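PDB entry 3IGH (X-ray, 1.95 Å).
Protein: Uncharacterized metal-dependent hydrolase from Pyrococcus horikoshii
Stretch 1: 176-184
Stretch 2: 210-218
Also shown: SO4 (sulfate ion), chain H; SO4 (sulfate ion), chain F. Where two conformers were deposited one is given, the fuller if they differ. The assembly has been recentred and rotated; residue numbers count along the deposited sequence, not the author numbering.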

ATOM      1  N   ILE A 176     -19.201  10.813  17.756  1.00 32.83           N
ATOM      2  CA  ILE A 176     -19.075   9.374  17.962  1.00 31.84           C
ATOM      3  C   ILE A 176     -17.994   8.799  17.038  1.00 33.31           C
ATOM      4  O   ILE A 176     -17.101   8.090  17.491  1.00 31.18           O
ATOM      5  CB  ILE A 176     -20.431   8.633  17.753  1.00 30.40           C
ATOM      6  CG1 ILE A 176     -21.415   8.974  18.881  1.00 36.13           C
ATOM      7  CG2 ILE A 176     -20.227   7.110  17.710  1.00 35.15           C
ATOM      8  CD1 ILE A 176     -22.871   8.666  18.532  1.00 34.96           C
ATOM      9  N   ASN A 177     -18.074   9.129  15.752  1.00 30.62           N
ATOM     10  CA  ASN A 177     -17.161   8.553  14.765  1.00 34.36           C
ATOM     11  C   ASN A 177     -15.703   9.005  14.865  1.00 40.95           C
ATOM     12  O   ASN A 177     -14.785   8.232  14.575  1.00 39.68           O
ATOM     13  CB  ASN A 177     -17.688   8.807  13.353  1.00 35.19           C
ATOM     14  CG  ASN A 177     -18.894   7.957  13.025  1.00 42.09           C
ATOM     15  OD1 ASN A 177     -19.174   6.953  13.698  1.00 42.52           O
ATOM     16  ND2 ASN A 177     -19.612   8.342  11.982  1.00 47.44           N
ATOM     17  N   GLU A 178     -15.498  10.250  15.285  1.00 39.79           N
ATOM     18  CA  GLU A 178     -14.156  10.833  15.319  1.00 42.43           C
ATOM     19  C   GLU A 178     -13.506  10.797  16.689  1.00 45.05           C
ATOM     20  O   GLU A 178     -12.293  10.659  16.793  1.00 48.29           O
ATOM     21  CB  GLU A 178     -14.183  12.269  14.801  1.00 43.65           C
ATOM     22  CG  GLU A 178     -14.467  12.356  13.319  1.00 56.32           C
ATOM     23  CD  GLU A 178     -14.707  13.768  12.825  1.00 71.55           C
ATOM     24  OE1 GLU A 178     -14.692  14.716  13.646  1.00 70.25           O
ATOM     25  OE2 GLU A 178     -14.918  13.927  11.603  1.00 68.56           O
ATOM     26  N   ARG A 179     -14.305  10.910  17.741  1.00 39.75           N
ATOM     27  CA  ARG A 179     -13.751  11.099  19.081  1.00 39.51           C
ATOM     28  C   ARG A 179     -14.093   9.973  20.048  1.00 40.39           C
ATOM     29  O   ARG A 179     -13.212   9.460  20.738  1.00 42.64           O
ATOM     30  CB  ARG A 179     -14.218  12.446  19.641  1.00 41.85           C
ATOM     31  CG  ARG A 179     -13.445  12.939  20.851  1.00 44.35           C
ATOM     32  CD  ARG A 179     -13.852  14.369  21.157  1.00 43.47           C
ATOM     33  NE  ARG A 179     -15.114  14.435  21.898  1.00 46.28           N
ATOM     34  CZ  ARG A 179     -16.018  15.405  21.773  1.00 58.73           C
ATOM     35  NH1 ARG A 179     -15.825  16.405  20.917  1.00 54.98           N
ATOM     36  NH2 ARG A 179     -17.123  15.372  22.507  1.00 47.28           N
ATOM     37  N   VAL A 180     -15.365   9.582  20.095  1.00 41.26           N
ATOM     38  CA  VAL A 180     -15.833   8.620  21.097  1.00 35.70           C
ATOM     39  C   VAL A 180     -15.335   7.186  20.834  1.00 39.93           C
ATOM     40  O   VAL A 180     -14.849   6.501  21.743  1.00 38.32           O
ATOM     41  CB  VAL A 180     -17.384   8.674  21.244  1.00 42.19           C
ATOM     42  CG1 VAL A 180     -17.870   7.619  22.184  1.00 34.12           C
ATOM     43  CG2 VAL A 180     -17.843  10.058  21.721  1.00 42.99           C
ATOM     44  N   LEU A 181     -15.449   6.741  19.585  1.00 31.35           N
ATOM     45  CA  LEU A 181     -14.940   5.439  19.195  1.00 31.93           C
ATOM     46  C   LEU A 181     -13.431   5.521  19.037  1.00 30.41           C
ATOM     47  O   LEU A 181     -12.915   6.535  18.565  1.00 34.53           O
ATOM     48  CB  LEU A 181     -15.597   4.970  17.888  1.00 30.36           C
ATOM     49  CG  LEU A 181     -17.115   4.727  17.901  1.00 37.22           C
ATOM     50  CD1 LEU A 181     -17.602   4.378  16.486  1.00 37.28           C
ATOM     51  CD2 LEU A 181     -17.492   3.627  18.901  1.00 38.00           C
ATOM     52  N   THR A 182     -12.736   4.467  19.460  1.00 30.19           N
ATOM     53  CA  THR A 182     -11.279   4.374  19.295  1.00 30.94           C
ATOM     54  C   THR A 182     -10.964   3.528  18.077  1.00 33.26           C
ATOM     55  O   THR A 182     -11.846   2.840  17.565  1.00 31.82           O
ATOM     56  CB  THR A 182     -10.622   3.686  20.502  1.00 35.32           C
ATOM     57  OG1 THR A 182     -11.093   2.337  20.584  1.00 35.26           O
ATOM     58  CG2 THR A 182     -10.948   4.432  21.804  1.00 36.31           C
ATOM     59  N   VAL A 183      -9.705   3.550  17.631  1.00 31.80           N
ATOM     60  CA  VAL A 183      -9.257   2.656  16.558  1.00 27.81           C
ATOM     61  C   VAL A 183      -9.545   1.187  16.892  1.00 31.35           C
ATOM     62  O   VAL A 183     -10.009   0.431  16.026  1.00 28.50           O
ATOM     63  CB  VAL A 183      -7.758   2.874  16.198  1.00 31.14           C
ATOM     64  CG1 VAL A 183      -7.284   1.854  15.156  1.00 31.85           C
ATOM     65  CG2 VAL A 183      -7.562   4.289  15.672  1.00 33.83           C
ATOM     66  N   GLU A 184      -9.317   0.808  18.155  1.00 30.76           N
ATOM     67  CA  GLU A 184      -9.587  -0.556  18.616  0.50 29.30           C
ATOM     68  C   GLU A 184     -11.061  -0.940  18.429  1.00 31.05           C
ATOM     69  O   GLU A 184     -11.364  -2.087  18.086  1.00 31.56           O
ATOM     70  CB  GLU A 184      -9.162  -0.750  20.082  0.50 31.94           C
ATOM     71  CG  GLU A 184      -7.758  -0.250  20.420  0.50 36.30           C
ATOM     72  CD  GLU A 184      -7.751   1.185  20.928  0.50 44.33           C
ATOM     73  OE1 GLU A 184      -7.468   2.100  20.122  0.50 27.05           O
ATOM     74  OE2 GLU A 184      -8.040   1.397  22.130  0.50 49.47           O
ATOM     75  N   VAL A 210     -14.737   5.852   4.156  1.00 26.73           N
ATOM     76  CA  VAL A 210     -13.776   5.422   5.162  1.00 25.10           C
ATOM     77  C   VAL A 210     -13.227   6.689   5.819  1.00 27.28           C
ATOM     78  O   VAL A 210     -12.614   7.526   5.142  1.00 28.33           O
ATOM     79  CB  VAL A 210     -12.622   4.594   4.501  1.00 28.67           C
ATOM     80  CG1 VAL A 210     -11.555   4.213   5.517  1.00 25.65           C
ATOM     81  CG2 VAL A 210     -13.177   3.351   3.841  1.00 29.84           C
ATOM     82  N   ASN A 211     -13.462   6.846   7.124  1.00 27.44           N
ATOM     83  CA  ASN A 211     -12.933   7.996   7.857  1.00 25.55           C
ATOM     84  C   ASN A 211     -11.531   7.712   8.419  1.00 29.06           C
ATOM     85  O   ASN A 211     -10.934   6.681   8.108  1.00 24.31           O
ATOM     86  CB  ASN A 211     -13.917   8.484   8.953  1.00 28.68           C
ATOM     87  CG  ASN A 211     -14.178   7.443  10.050  1.00 28.69           C
ATOM     88  OD1 ASN A 211     -13.323   6.618  10.376  1.00 28.88           O
ATOM     89  ND2 ASN A 211     -15.379   7.496  10.638  1.00 28.57           N
ATOM     90  N   GLU A 212     -11.023   8.614   9.255  1.00 24.38           N
ATOM     91  CA  GLU A 212      -9.629   8.556   9.722  1.00 25.94           C
ATOM     92  C   GLU A 212      -9.345   7.307  10.544  1.00 32.97           C
ATOM     93  O   GLU A 212      -8.380   6.584  10.280  1.00 28.31           O
ATOM     94  CB  GLU A 212      -9.275   9.812  10.540  1.00 33.01           C
ATOM     95  CG  GLU A 212      -9.120  11.108   9.721  1.00 50.47           C
ATOM     96  CD  GLU A 212     -10.437  11.860   9.425  1.00 72.26           C
ATOM     97  OE1 GLU A 212     -11.560  11.315   9.621  1.00 44.43           O
ATOM     98  OE2 GLU A 212     -10.331  13.026   8.976  1.00 63.97           O
ATOM     99  N   LYS A 213     -10.203   7.036  11.521  1.00 28.72           N
ATOM    100  CA  LYS A 213     -10.018   5.858  12.372  1.00 27.38           C
ATOM    101  C   LYS A 213     -10.324   4.525  11.702  1.00 25.47           C
ATOM    102  O   LYS A 213      -9.684   3.514  12.016  1.00 29.69           O
ATOM    103  CB  LYS A 213     -10.803   6.002  13.669  1.00 29.72           C
ATOM    104  CG  LYS A 213     -10.246   7.074  14.563  1.00 31.94           C
ATOM    105  CD  LYS A 213     -10.915   7.094  15.913  1.00 36.44           C
ATOM    106  CE  LYS A 213     -10.252   8.144  16.791  1.00 41.78           C
ATOM    107  NZ  LYS A 213     -10.986   8.347  18.063  1.00 39.31           N
ATOM    108  N   ALA A 214     -11.311   4.508  10.806  1.00 28.55           N
ATOM    109  CA  ALA A 214     -11.589   3.309  10.010  1.00 24.45           C
ATOM    110  C   ALA A 214     -10.377   2.989   9.131  1.00 27.49           C
ATOM    111  O   ALA A 214     -10.002   1.832   9.006  1.00 27.90           O
ATOM    112  CB  ALA A 214     -12.834   3.483   9.149  1.00 25.11           C
ATOM    113  N   LEU A 215      -9.767   4.021   8.544  1.00 26.89           N
ATOM    114  CA  LEU A 215      -8.557   3.812   7.751  1.00 28.64           C
ATOM    115  C   LEU A 215      -7.397   3.269   8.585  1.00 26.37           C
ATOM    116  O   LEU A 215      -6.730   2.335   8.153  1.00 27.91           O
ATOM    117  CB  LEU A 215      -8.147   5.069   6.970  1.00 26.07           C
ATOM    118  CG  LEU A 215      -6.958   4.872   6.001  1.00 26.89           C
ATOM    119  CD1 LEU A 215      -7.203   3.741   4.984  1.00 30.99           C
ATOM    120  CD2 LEU A 215      -6.578   6.164   5.292  1.00 27.57           C
ATOM    121  N   ARG A 216      -7.178   3.823   9.781  1.00 25.74           N
ATOM    122  CA  ARG A 216      -6.150   3.286  10.694  1.00 26.99           C
ATOM    123  C   ARG A 216      -6.391   1.811  11.024  1.00 23.46           C
ATOM    124  O   ARG A 216      -5.452   1.015  11.064  1.00 27.49           O
ATOM    125  CB  ARG A 216      -6.097   4.079  12.001  1.00 24.14           C
ATOM    126  CG  ARG A 216      -5.538   5.475  11.879  1.00 31.15           C
ATOM    127  CD  ARG A 216      -5.433   6.074  13.279  1.00 38.29           C
ATOM    128  NE  ARG A 216      -4.886   7.418  13.252  1.00 51.26           N
ATOM    129  CZ  ARG A 216      -3.591   7.695  13.352  1.00 46.35           C
ATOM    130  NH1 ARG A 216      -3.185   8.954  13.314  1.00 45.02           N
ATOM    131  NH2 ARG A 216      -2.703   6.715  13.493  1.00 42.90           N
ATOM    132  N   ALA A 217      -7.653   1.466  11.269  1.00 25.12           N
ATOM    133  CA  ALA A 217      -8.057   0.092  11.553  1.00 26.66           C
ATOM    134  C   ALA A 217      -7.782  -0.828  10.360  1.00 26.19           C
ATOM    135  O   ALA A 217      -7.266  -1.937  10.520  1.00 26.00           O
ATOM    136  CB  ALA A 217      -9.540   0.054  11.921  1.00 26.99           C
ATOM    137  N   LEU A 218      -8.137  -0.363   9.165  1.00 26.55           N
ATOM    138  CA  LEU A 218      -7.897  -1.135   7.943  1.00 28.59           C
ATOM    139  C   LEU A 218      -6.413  -1.410   7.703  1.00 28.25           C
ATOM    140  O   LEU A 218      -6.043  -2.545   7.381  1.00 26.28           O
ATOM    141  CB  LEU A 218      -8.523  -0.447   6.720  1.00 30.08           C
ATOM    142  CG  LEU A 218     -10.054  -0.457   6.592  1.00 27.04           C
ATOM    143  CD1 LEU A 218     -10.488   0.478   5.468  1.00 25.09           C
ATOM    144  CD2 LEU A 218     -10.603  -1.884   6.377  1.00 26.78           C
TER
HETATM  145  S   SO4 H   7     -16.719  10.942   9.775  0.50 43.54           S
HETATM  146  O1  SO4 H   7     -17.088   9.538   9.895  0.50 39.08           O
HETATM  147  O2  SO4 H   7     -17.765  11.787  10.338  0.50 40.32           O
HETATM  148  O3  SO4 H   7     -15.476  11.179  10.494  0.50 52.70           O
HETATM  149  O4  SO4 H   7     -16.525  11.279   8.372  0.50 34.04           O
HETATM  150  S   SO4 F   5      -7.544   6.083  19.534  0.75 48.67           S
HETATM  151  O1  SO4 F   5      -6.819   4.822  19.635  0.75 45.78           O
HETATM  152  O2  SO4 F   5      -8.190   6.383  20.805  0.75 57.90           O
HETATM  153  O3  SO4 F   5      -6.610   7.149  19.195  0.75 59.99           O
HETATM  154  O4  SO4 F   5      -8.537   5.980  18.487  0.75 61.71           O
HETATM  155  O   HOH W   1     -12.382   8.856  12.588  1.00 34.74           O

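The polar part of this contact rests on one lysine reaching the C-terminal end of a helix. Lys 213 leaves the first turn of its own helix with CA-to-CB directed toward the other stretch, and with chi1 m and chi2 to chi4 all t its chain is almost fully extended. Its NZ donates to Glu 178 O at 2.9 Å and to Leu 181 O at 2.7 Å. These carbonyls lie where helix 176-180 ends: a wider pi-type turn closes with Leu 181 N bonding to Ile 176 O at 3.0 Å, and Leu 181 then leaves helical geometry. A long chain with a charged amino group suits this site, since it can give more than one hydrogen to main-chain oxygens at a helix C-terminus.

Water 1 adds a backbone bridge: its O donates to Asn 177 O at 3.2 Å and accepts from Lys 213 N at 3.0 Å. The nitrogen belongs to the first turn, where amides lack helical partners. Asn 211, the N-cap, satisfies another such amide: its OD1 accepts from Ala 214 N at 2.9 Å. Its ND2 packs 3.8 Å from Asn 177 CB and donates to O1 of the chain H sulfate at 2.8 Å. The other sulfate, in chain F, accepts through O4 from Val 183 N at 2.8 Å. Both ions probably come from the crystallisation liquor.

The apolar part centres on Val 183. Its CG2 meets the aliphatic portions of two long side chains, 4.0 Å from Lys 213 CG and 3.7 Å from Arg 216 CD, and CG1 lies 4.3 Å from Ala 217 CB. At the small Ala 217, Val 183 CG1 comes within 3.9 Å of the backbone, at Ala 217 N. Lys 213 and Val 183 are the residues most covered, within a modest 407 Å² in total.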